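Local coordinates for beta-ketoacyl-[acyl-carrier-protein] synthase FabY (Pseudomonas aeruginosa, PDB 4CW4) that catalyses the first condensation of fatty acid biosynthesis, joining acetyl-CoA to malonyl-ACP to give beta-acetoacetyl-ACP, and works as a homodimer, at residues Asn446-Ser451 and Ala509-Gln514; Tyr496-Gly501 and Asn521-Gln526; Ala270-Ser275 and Glu595-Phe600; Asp428-Ala433 and Phe461-Trp466. All coordinates share one frame; numbering follows the deposited sequence. Where two conformers were deposited one is given.

Interaction 1 of 4, residues Asn446-Ser451 and Ala509-Gln514; sequences NRVTES and ADDVHQ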
# COMPACT_ATOMS: atom_id res chain seq x y z
N ASN A 446 -20.02 10.95 10.60
CA ASN A 446 -18.89 10.95 11.52
C ASN A 446 -19.21 11.69 12.81
O ASN A 446 -18.84 11.26 13.89
CB ASN A 446 -17.61 11.54 10.93
CG ASN A 446 -16.44 11.36 11.88
OD1 ASN A 446 -15.91 10.26 12.01
ND2 ASN A 446 -16.08 12.41 12.60
N ARG A 447 -19.90 12.81 12.70
CA ARG A 447 -20.08 13.62 13.91
C ARG A 447 -20.90 12.87 14.95
O ARG A 447 -20.64 12.98 16.13
CB ARG A 447 -20.70 14.99 13.57
CG ARG A 447 -22.17 14.95 13.20
CD ARG A 447 -22.65 16.29 12.66
NE ARG A 447 -24.11 16.33 12.57
CZ ARG A 447 -24.82 16.87 11.58
NH1 ARG A 447 -24.23 17.43 10.54
NH2 ARG A 447 -26.13 16.85 11.64
N VAL A 448 -21.86 12.08 14.48
CA VAL A 448 -22.67 11.26 15.38
C VAL A 448 -21.89 10.01 15.84
O VAL A 448 -21.73 9.77 17.04
CB VAL A 448 -24.01 10.85 14.72
CG1 VAL A 448 -24.76 9.81 15.58
CG2 VAL A 448 -24.87 12.07 14.50
N THR A 449 -21.41 9.21 14.88
CA THR A 449 -20.78 7.95 15.24
C THR A 449 -19.49 8.12 16.06
O THR A 449 -19.26 7.37 17.00
CB THR A 449 -20.49 7.05 14.03
OG1 THR A 449 -19.64 7.71 13.09
CG2 THR A 449 -21.76 6.68 13.37
N GLU A 450 -18.67 9.11 15.72
CA GLU A 450 -17.43 9.32 16.46
C GLU A 450 -17.71 9.89 17.83
O GLU A 450 -17.09 9.46 18.80
CB GLU A 450 -16.43 10.20 15.71
CG GLU A 450 -15.08 10.19 16.42
CD GLU A 450 -13.97 11.01 15.78
OE1 GLU A 450 -14.24 11.91 14.96
OE2 GLU A 450 -12.80 10.80 16.16
N SER A 451 -18.60 10.85 17.94
CA SER A 451 -18.89 11.39 19.26
C SER A 451 -19.49 10.32 20.18
O SER A 451 -19.20 10.28 21.36
CB SER A 451 -19.78 12.63 19.18
OG SER A 451 -21.10 12.35 18.74
N ALA A 509 -23.37 20.46 16.27
CA ALA A 509 -24.67 20.01 15.77
C ALA A 509 -25.50 19.35 16.87
O ALA A 509 -24.96 18.69 17.77
CB ALA A 509 -24.51 19.06 14.58
N ASP A 510 -26.82 19.51 16.76
CA ASP A 510 -27.73 19.01 17.77
C ASP A 510 -27.66 17.50 17.99
O ASP A 510 -28.02 17.03 19.06
CB ASP A 510 -29.17 19.39 17.42
CG ASP A 510 -29.38 20.88 17.38
OD1 ASP A 510 -29.57 21.46 18.47
OD2 ASP A 510 -29.35 21.47 16.28
N ASP A 511 -27.21 16.74 17.00
CA ASP A 511 -27.20 15.28 17.12
C ASP A 511 -25.88 14.73 17.63
O ASP A 511 -25.71 13.52 17.75
CB ASP A 511 -27.64 14.59 15.82
CG ASP A 511 -26.76 14.94 14.62
OD1 ASP A 511 -25.68 15.55 14.81
OD2 ASP A 511 -27.16 14.56 13.48
N VAL A 512 -24.92 15.60 17.94
CA VAL A 512 -23.64 15.14 18.45
C VAL A 512 -23.78 14.74 19.93
O VAL A 512 -24.44 15.43 20.70
CB VAL A 512 -22.58 16.23 18.28
CG1 VAL A 512 -21.31 15.89 19.05
CG2 VAL A 512 -22.28 16.43 16.78
N HIS A 513 -23.14 13.64 20.30
CA HIS A 513 -23.18 13.15 21.68
C HIS A 513 -22.09 13.86 22.49
O HIS A 513 -20.91 13.66 22.25
CB HIS A 513 -22.93 11.64 21.71
CG HIS A 513 -23.96 10.83 21.00
ND1 HIS A 513 -24.35 9.58 21.44
CD2 HIS A 513 -24.68 11.07 19.88
CE1 HIS A 513 -25.25 9.08 20.61
NE2 HIS A 513 -25.47 9.97 19.66
N GLN A 514 -22.50 14.69 23.46
CA GLN A 514 -21.58 15.59 24.14
C GLN A 514 -21.48 15.44 25.64
O GLN A 514 -20.73 16.19 26.25
CB GLN A 514 -22.07 17.04 23.95
CG GLN A 514 -22.01 17.54 22.58
CD GLN A 514 -22.16 19.03 22.51
OE1 GLN A 514 -23.24 19.56 22.23
NE2 GLN A 514 -21.05 19.72 22.71
O HOH W 1 -28.07 17.66 14.11
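Three side chains take the crowded first torsion, with the gamma atom between the backbone N and the carbonyl carbon: Arg-447 (chi1 73°), Ser-451 and Asp-511. From there Arg-447 runs extended to NE and crosses the Asp-511 side chain at about a right angle, gripping it side-on. Arg-447 NE gives the straighter bond, 2.8 Å to the syn lone pair of Asp-511 OD1 and almost in the guanidinium plane; Arg-447 NH2 reaches Asp-511 OD2 from above the carboxylate plane at 3.1 Å, because the two planes are turned about 45° apart. Ala-509 CB sits over one guanidinium face, 3.4 Å from Arg-447 NE. The contact lays the type I turn Ala-509 to Val-512, in the loop leading to strand 517-519, along helix 444-461 of the thiolase-fold ketosynthase domain. One turn further on, Ser-451 OG gives its proton to Arg-447 O within the helix (2.7 Å) and accepts from His-513 N (2.9 Å, 159° at the hydrogen), so its orientation is fixed from both sides. Val-448 CG2 presses on the carboxylate, 3.4 Å from Asp-511 CG, and Val-512 CG1 lies against Ser-451 CB at 3.6 Å. Asn-358 takes Arg-447 NH1. On another side of the helix Glu-450 bonds backbone N of His-439, a predicted active-site residue, and is itself held by Asn-446 ND2.

Interaction 2 of 4, residues Tyr496-Gly501 and Asn521-Gln526; sequences YGILPG and NRDMRQ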
# COMPACT_ATOMS: atom_id res chain seq x y z
N TYR A 496 2.93 24.46 23.57
CA TYR A 496 2.42 25.79 23.90
C TYR A 496 1.23 25.81 24.86
O TYR A 496 0.83 26.88 25.32
CB TYR A 496 2.02 26.53 22.62
CG TYR A 496 3.17 26.86 21.70
CD1 TYR A 496 4.11 27.82 22.07
CD2 TYR A 496 3.30 26.26 20.46
CE1 TYR A 496 5.16 28.16 21.22
CE2 TYR A 496 4.34 26.59 19.60
CZ TYR A 496 5.27 27.54 19.99
OH TYR A 496 6.29 27.88 19.14
N GLY A 497 0.65 24.65 25.15
CA GLY A 497 -0.46 24.55 26.09
C GLY A 497 -1.78 25.08 25.56
O GLY A 497 -2.62 25.53 26.34
N ILE A 498 -1.93 25.07 24.24
CA ILE A 498 -3.15 25.55 23.60
C ILE A 498 -3.80 24.40 22.86
O ILE A 498 -3.13 23.71 22.07
CB ILE A 498 -2.86 26.68 22.57
CG1 ILE A 498 -2.17 27.87 23.24
CG2 ILE A 498 -4.13 27.12 21.87
CD1 ILE A 498 -1.53 28.83 22.27
N LEU A 499 -5.10 24.20 23.12
CA LEU A 499 -5.92 23.25 22.38
C LEU A 499 -6.68 23.97 21.28
O LEU A 499 -7.52 24.83 21.57
CB LEU A 499 -6.93 22.59 23.31
CG LEU A 499 -7.79 21.49 22.68
CD1 LEU A 499 -6.95 20.26 22.44
CD2 LEU A 499 -8.96 21.20 23.58
N PRO A 500 -6.39 23.65 20.00
CA PRO A 500 -7.02 24.45 18.94
C PRO A 500 -8.53 24.25 18.90
O PRO A 500 -9.01 23.13 19.03
CB PRO A 500 -6.37 23.94 17.66
CG PRO A 500 -5.13 23.28 18.10
CD PRO A 500 -5.43 22.70 19.44
N GLY A 501 -9.28 25.34 18.77
CA GLY A 501 -10.72 25.24 18.62
C GLY A 501 -11.12 24.75 17.24
O GLY A 501 -10.31 24.71 16.32
N ASN A 521 -15.43 25.81 19.85
CA ASN A 521 -15.09 26.52 18.62
C ASN A 521 -14.05 27.61 18.83
O ASN A 521 -13.73 28.36 17.91
CB ASN A 521 -16.34 27.04 17.88
CG ASN A 521 -17.02 28.20 18.58
OD1 ASN A 521 -16.72 28.54 19.72
ND2 ASN A 521 -17.96 28.80 17.88
N ARG A 522 -13.52 27.65 20.06
CA ARG A 522 -12.47 28.58 20.47
C ARG A 522 -11.24 27.82 20.94
O ARG A 522 -11.36 26.72 21.47
CB ARG A 522 -12.93 29.49 21.65
CG ARG A 522 -14.33 30.07 21.53
CD ARG A 522 -14.36 31.28 20.63
NE ARG A 522 -15.64 31.99 20.72
CZ ARG A 522 -16.34 32.47 19.68
NH1 ARG A 522 -15.89 32.35 18.44
NH2 ARG A 522 -17.49 33.10 19.90
N ASP A 523 -10.06 28.41 20.74
CA ASP A 523 -8.83 27.88 21.33
C ASP A 523 -8.96 27.90 22.85
O ASP A 523 -9.49 28.87 23.42
CB ASP A 523 -7.60 28.69 20.91
CG ASP A 523 -7.34 28.64 19.42
OD1 ASP A 523 -7.83 27.71 18.74
OD2 ASP A 523 -6.62 29.53 18.91
N MET A 524 -8.46 26.86 23.50
CA MET A 524 -8.55 26.72 24.96
C MET A 524 -7.18 26.49 25.58
O MET A 524 -6.38 25.72 25.06
CB MET A 524 -9.46 25.55 25.33
CG MET A 524 -10.91 25.74 24.91
SD MET A 524 -11.71 26.99 25.93
CE MET A 524 -13.21 27.28 25.02
N ARG A 525 -6.94 27.11 26.73
CA ARG A 525 -5.73 26.85 27.52
C ARG A 525 -6.10 26.26 28.87
O ARG A 525 -6.63 26.95 29.74
CB ARG A 525 -4.92 28.14 27.74
CG ARG A 525 -4.54 28.89 26.47
CD ARG A 525 -3.57 30.05 26.78
NE ARG A 525 -2.28 29.54 27.25
CZ ARG A 525 -1.13 29.59 26.58
NH1 ARG A 525 -1.04 30.18 25.40
NH2 ARG A 525 -0.04 29.06 27.12
N GLN A 526 -5.75 24.99 29.04
CA GLN A 526 -6.03 24.21 30.24
C GLN A 526 -5.13 24.65 31.39
O GLN A 526 -3.93 24.84 31.17
CB GLN A 526 -5.73 22.74 29.92
CG GLN A 526 -6.66 22.04 28.93
CD GLN A 526 -6.71 22.65 27.52
OE1 GLN A 526 -5.73 23.20 27.00
NE2 GLN A 526 -7.86 22.52 26.88
O HOH W 2 1.94 29.76 24.43
O HOH W 3 -2.87 24.18 28.92
O HOH W 4 -10.41 24.18 21.84
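Leu-499 O is gripped three times: by a hydrogen bond from Met-524 N at 3.0 Å, by one from a water, and by a CA-H...O contact from Asp-523 CA at 3.3 Å. It belongs to a short antiparallel pairing, in which Leu-499 and Met-524 form a single hydrogen-bonded bridge, tying the connection after helix 482-496 to the one after strand 517-519 in the ketosynthase domain. Leu-499 N meets Met-524 O at 2.8 Å, nearly along the C=O axis. Gly-501 N bonds the anti lone pair of Asp-523 OD1 at 2.8 Å, almost straight at 171°; Lys-503 and Ser-37 hold OD2. Water flanks the bridge: one molecule donates to Gly-497 O and Gln-526 O, another to Leu-499 O and to Arg-522 O. Gly-501 lies so close to Arg-522 that a beta carbon would clash with its carbonyl carbon. Pro-500 packs on Phe-30 and Tyr-474, and Leu-499 on strand 466-469. Ile-498, with CG1 anti to its carbonyl carbon, reaches across one face of the Arg-525 guanidinium. The Arg-525 chain bends at chi3 (66°), which folds its tip back over the residues just after the helix; there Arg-525 NH1 lies 3.4 Å from both CG1 and CD1 of Ile-498.

Interaction 3 of 4, residues Ala270-Ser275 and Glu595-Phe600; sequences AYVLGS and EIIYNF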
# COMPACT_ATOMS: atom_id res chain seq x y z
N ALA A 270 16.40 5.92 -1.02
CA ALA A 270 17.26 6.03 -2.18
C ALA A 270 17.96 7.36 -2.34
O ALA A 270 19.06 7.42 -2.87
CB ALA A 270 16.48 5.74 -3.43
N TYR A 271 17.30 8.44 -1.91
CA TYR A 271 17.78 9.79 -2.25
C TYR A 271 17.96 10.71 -1.07
O TYR A 271 18.61 11.74 -1.20
CB TYR A 271 16.82 10.44 -3.25
CG TYR A 271 16.60 9.59 -4.48
CD1 TYR A 271 17.67 9.06 -5.21
CD2 TYR A 271 15.32 9.31 -4.92
CE1 TYR A 271 17.46 8.26 -6.33
CE2 TYR A 271 15.09 8.53 -6.04
CZ TYR A 271 16.16 8.00 -6.74
OH TYR A 271 15.92 7.24 -7.87
N VAL A 272 17.40 10.36 0.08
CA VAL A 272 17.48 11.23 1.26
C VAL A 272 18.41 10.64 2.34
O VAL A 272 19.38 11.26 2.72
CB VAL A 272 16.08 11.53 1.84
CG1 VAL A 272 16.15 12.51 3.02
CG2 VAL A 272 15.18 12.07 0.73
N LEU A 273 18.12 9.43 2.79
CA LEU A 273 18.87 8.83 3.89
C LEU A 273 19.97 7.88 3.45
O LEU A 273 20.90 7.63 4.21
CB LEU A 273 17.93 8.05 4.81
CG LEU A 273 16.75 8.83 5.37
CD1 LEU A 273 15.95 7.92 6.29
CD2 LEU A 273 17.23 10.05 6.11
N GLY A 274 19.85 7.30 2.26
CA GLY A 274 20.83 6.31 1.84
C GLY A 274 20.81 5.08 2.74
O GLY A 274 21.86 4.53 3.08
N SER A 275 19.61 4.64 3.10
CA SER A 275 19.46 3.56 4.05
C SER A 275 19.43 2.19 3.40
O SER A 275 18.77 1.99 2.37
CB SER A 275 18.16 3.74 4.81
OG SER A 275 17.97 2.68 5.72
N GLU A 595 17.70 23.75 1.98
CA GLU A 595 18.72 22.78 1.55
C GLU A 595 18.18 21.35 1.48
O GLU A 595 18.57 20.45 2.23
CB GLU A 595 19.99 22.88 2.40
CG GLU A 595 21.22 22.23 1.76
CD GLU A 595 21.75 22.96 0.53
OE1 GLU A 595 21.33 24.11 0.26
OE2 GLU A 595 22.59 22.36 -0.19
N ILE A 596 17.29 21.14 0.53
CA ILE A 596 16.64 19.85 0.37
C ILE A 596 17.68 18.81 -0.03
O ILE A 596 18.50 19.03 -0.93
CB ILE A 596 15.51 19.95 -0.69
CG1 ILE A 596 14.48 21.00 -0.26
CG2 ILE A 596 14.87 18.59 -0.91
CD1 ILE A 596 13.91 20.82 1.11
N ILE A 597 17.60 17.66 0.63
CA ILE A 597 18.50 16.55 0.34
C ILE A 597 17.93 15.71 -0.78
O ILE A 597 16.83 15.17 -0.67
CB ILE A 597 18.67 15.65 1.59
CG1 ILE A 597 19.16 16.49 2.79
CG2 ILE A 597 19.64 14.50 1.27
CD1 ILE A 597 18.95 15.84 4.15
N TYR A 598 18.68 15.58 -1.87
CA TYR A 598 18.28 14.74 -3.00
C TYR A 598 19.56 14.23 -3.64
O TYR A 598 20.15 14.88 -4.52
CB TYR A 598 17.42 15.48 -4.02
CG TYR A 598 16.95 14.57 -5.15
CD1 TYR A 598 16.02 13.58 -4.92
CD2 TYR A 598 17.44 14.72 -6.45
CE1 TYR A 598 15.60 12.74 -5.93
CE2 TYR A 598 17.02 13.89 -7.47
CZ TYR A 598 16.11 12.89 -7.20
OH TYR A 598 15.67 12.05 -8.19
N ASN A 599 20.00 13.07 -3.18
CA ASN A 599 21.34 12.56 -3.46
C ASN A 599 21.39 11.53 -4.60
O ASN A 599 22.20 10.59 -4.54
CB ASN A 599 21.91 11.96 -2.18
CG ASN A 599 23.42 11.96 -2.16
OD1 ASN A 599 24.06 12.92 -2.58
ND2 ASN A 599 24.00 10.87 -1.67
N PHE A 600 20.55 11.73 -5.61
CA PHE A 600 20.52 10.90 -6.81
C PHE A 600 21.90 10.61 -7.40
O PHE A 600 22.65 11.52 -7.74
CB PHE A 600 19.62 11.56 -7.86
CG PHE A 600 19.42 10.73 -9.11
CD1 PHE A 600 20.37 10.71 -10.11
CD2 PHE A 600 18.25 10.00 -9.28
CE1 PHE A 600 20.17 9.96 -11.26
CE2 PHE A 600 18.04 9.25 -10.44
CZ PHE A 600 19.00 9.22 -11.42
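Tyr-271 stands where its helix widens into a pi-type turn, and its ring is covered on both faces: Ala-270 CB lies over the centre of one, Tyr-598 OH over the centre of the other. Tyr-271, Tyr-598 and Phe-600 make an aromatic cluster whose side chains point the same way, yet no pair is a regular stack. The Tyr-271 and Tyr-598 planes meet obliquely at 51°, with Tyr-598 CE1 3.6 Å from Tyr-271 CD2. Phe-600 is turned by 27° from Tyr-271 but slid aside, so that Phe-600 CD2 touches Tyr-271 CE1 at 3.5 Å with little overlap. Both rings of the loop start with CG anti to the backbone N. The contact lays the loop after helix 565-590 over the end of helix 263-273 in the ketosynthase core, beside the dimer interface. One backbone bond joins the two: Asn-599 N meets a lone pair of Tyr-271 O at 2.8 Å. Ile-597 CG2 lies 3.6 Å from Val-272 O, the residue next to Tyr-271. Across the interface Tyr-271 OH bonds Lys-401 O of the second subunit, and Phe-600 packs on Ser-402 of that subunit. With one hydrogen bond amid several carbon contacts, cohesion here is mainly aromatic and apolar, and the same tyrosine that holds the loop in its own chain also serves the dimer interface.

Interaction 4 of 4, residues Asp428-Ala433 and Phe461-Trp466; sequences DTVRHA and FGIDGW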
# COMPACT_ATOMS: atom_id res chain seq x y z
N ASP A 428 -5.92 9.08 36.90
CA ASP A 428 -6.10 10.51 37.15
C ASP A 428 -5.59 11.34 35.98
O ASP A 428 -6.25 12.27 35.53
CB ASP A 428 -5.39 10.93 38.44
CG ASP A 428 -5.56 12.41 38.75
OD1 ASP A 428 -6.68 12.79 39.13
OD2 ASP A 428 -4.59 13.18 38.58
N THR A 429 -4.40 10.99 35.48
CA THR A 429 -3.83 11.73 34.35
C THR A 429 -4.68 11.57 33.09
O THR A 429 -4.88 12.50 32.34
CB THR A 429 -2.37 11.33 34.10
OG1 THR A 429 -1.58 11.74 35.22
CG2 THR A 429 -1.82 12.01 32.86
N VAL A 430 -5.20 10.37 32.85
CA VAL A 430 -6.11 10.19 31.73
C VAL A 430 -7.39 11.01 31.91
O VAL A 430 -7.86 11.66 30.98
CB VAL A 430 -6.42 8.70 31.51
CG1 VAL A 430 -7.58 8.52 30.51
CG2 VAL A 430 -5.18 7.98 31.00
N ARG A 431 -7.93 11.02 33.13
CA ARG A 431 -9.18 11.72 33.38
C ARG A 431 -9.07 13.22 33.31
O ARG A 431 -10.02 13.88 32.94
CB ARG A 431 -9.77 11.31 34.73
CG ARG A 431 -10.39 9.93 34.70
CD ARG A 431 -10.79 9.47 36.11
NE ARG A 431 -11.49 8.19 36.04
CZ ARG A 431 -11.72 7.41 37.09
NH1 ARG A 431 -11.32 7.76 38.31
NH2 ARG A 431 -12.36 6.26 36.91
N HIS A 432 -7.92 13.78 33.69
CA HIS A 432 -7.82 15.22 33.85
C HIS A 432 -6.72 15.89 33.04
O HIS A 432 -6.63 17.11 33.03
CB HIS A 432 -7.65 15.55 35.33
CG HIS A 432 -8.76 15.04 36.18
ND1 HIS A 432 -10.03 15.56 36.13
CD2 HIS A 432 -8.80 14.01 37.06
CE1 HIS A 432 -10.81 14.90 36.97
NE2 HIS A 432 -10.09 13.96 37.55
N ALA A 433 -5.93 15.11 32.32
CA ALA A 433 -4.84 15.67 31.53
C ALA A 433 -4.66 14.94 30.21
O ALA A 433 -3.54 14.81 29.72
CB ALA A 433 -3.55 15.65 32.33
N PHE A 461 -14.42 4.99 31.38
CA PHE A 461 -13.20 5.29 32.13
C PHE A 461 -13.39 6.46 33.11
O PHE A 461 -12.44 6.92 33.73
CB PHE A 461 -12.03 5.55 31.16
CG PHE A 461 -11.54 4.30 30.49
CD1 PHE A 461 -10.57 3.52 31.09
CD2 PHE A 461 -12.08 3.88 29.28
CE1 PHE A 461 -10.13 2.35 30.48
CE2 PHE A 461 -11.64 2.70 28.68
CZ PHE A 461 -10.67 1.95 29.29
N GLY A 462 -14.63 6.92 33.26
CA GLY A 462 -14.93 7.95 34.24
C GLY A 462 -14.33 9.30 33.89
O GLY A 462 -13.97 10.06 34.78
N ILE A 463 -14.26 9.61 32.60
CA ILE A 463 -13.76 10.89 32.12
C ILE A 463 -14.95 11.81 31.89
O ILE A 463 -15.98 11.38 31.37
CB ILE A 463 -13.03 10.72 30.77
CG1 ILE A 463 -11.99 9.60 30.88
CG2 ILE A 463 -12.37 12.03 30.38
CD1 ILE A 463 -11.28 9.27 29.56
N ASP A 464 -14.81 13.07 32.28
CA ASP A 464 -15.81 14.07 31.96
C ASP A 464 -15.11 15.26 31.33
O ASP A 464 -13.91 15.44 31.54
CB ASP A 464 -16.58 14.48 33.22
CG ASP A 464 -17.87 15.22 32.91
OD1 ASP A 464 -18.38 15.12 31.76
OD2 ASP A 464 -18.38 15.91 33.81
N GLY A 465 -15.83 16.05 30.55
CA GLY A 465 -15.25 17.22 29.89
C GLY A 465 -14.02 16.90 29.06
O GLY A 465 -13.04 17.65 29.06
N TRP A 466 -14.05 15.77 28.37
CA TRP A 466 -12.87 15.27 27.64
C TRP A 466 -12.60 16.22 26.49
O TRP A 466 -13.42 16.32 25.58
CB TRP A 466 -13.12 13.88 27.09
CG TRP A 466 -11.92 12.98 26.90
CD1 TRP A 466 -10.64 13.20 27.30
CD2 TRP A 466 -11.94 11.70 26.27
NE1 TRP A 466 -9.85 12.12 26.96
CE2 TRP A 466 -10.63 11.19 26.33
CE3 TRP A 466 -12.95 10.95 25.67
CZ2 TRP A 466 -10.30 9.93 25.80
CZ3 TRP A 466 -12.62 9.71 25.14
CH2 TRP A 466 -11.31 9.21 25.23
O HOH W 5 -12.53 13.92 34.00
O HOH W 6 -11.03 15.50 30.85
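Helix 427-433 faces the turn that ends helix 444-461, the backbones closest at Arg-431 and Ile-463, whose CA atoms are 4.8 Å apart. Gly-462, at positive phi (69°), closes that helix in a Schellman motif. Arg-431 runs extended from CG to NE, with CG anti to its carbonyl carbon, and holds Phe-461 O side-on with two nitrogens. Arg-431 NE meets Phe-461 O at 2.8 Å and 166° at the hydrogen, in the carbonyl plane; Arg-431 NH2 reaches the same oxygen at 3.2 Å from above that plane. Both keep the oxygen in the plane of the guanidinium. A beta carbon on Gly-462 would clash with Arg-431 NH2. One residue back from the arginine, Val-430 CG1 touches Ile-463 CD1 at 3.9 Å, and that methyl rests on one face of the Trp-466 ring. Water links the backbones: one molecule donates to Arg-431 O and accepts from Asp-464 N. The contact joins helix 427-433 to the C-terminal end of helix 444-461 in the C-terminal ketosynthase half, just ahead of parallel strands 434-437 and 466-469; helix 409-425 packs on Val-430, Phe-461 and Trp-466. A cation at the carbonyls of a helix C-terminus would probably be stabilised by the helix dipole.

How the interactions relate
Interactions 1, 2 and 4 lie in one part of the ketosynthase domain, with centres 17 to 21 Å apart, though none touches another; interaction 3 lies on the opposite side of the chain's centre, 37 to 45 Å away. Helix 444-461 links two of them: interaction 1 uses its first half and 428-433/461-466 its end. Interactions 1 and 2 share the connection between helix 482-496 and strand 517-519. All four are partly buried. The three neighbours rest on polar grips: a salt bridge, a bridge of backbone bonds, an arginine on a carbonyl. Interaction 3 is aromatic, and it alone of the four forms hydrogen bonds with the second subunit; interaction 4 meets that subunit through packing on Phe-461.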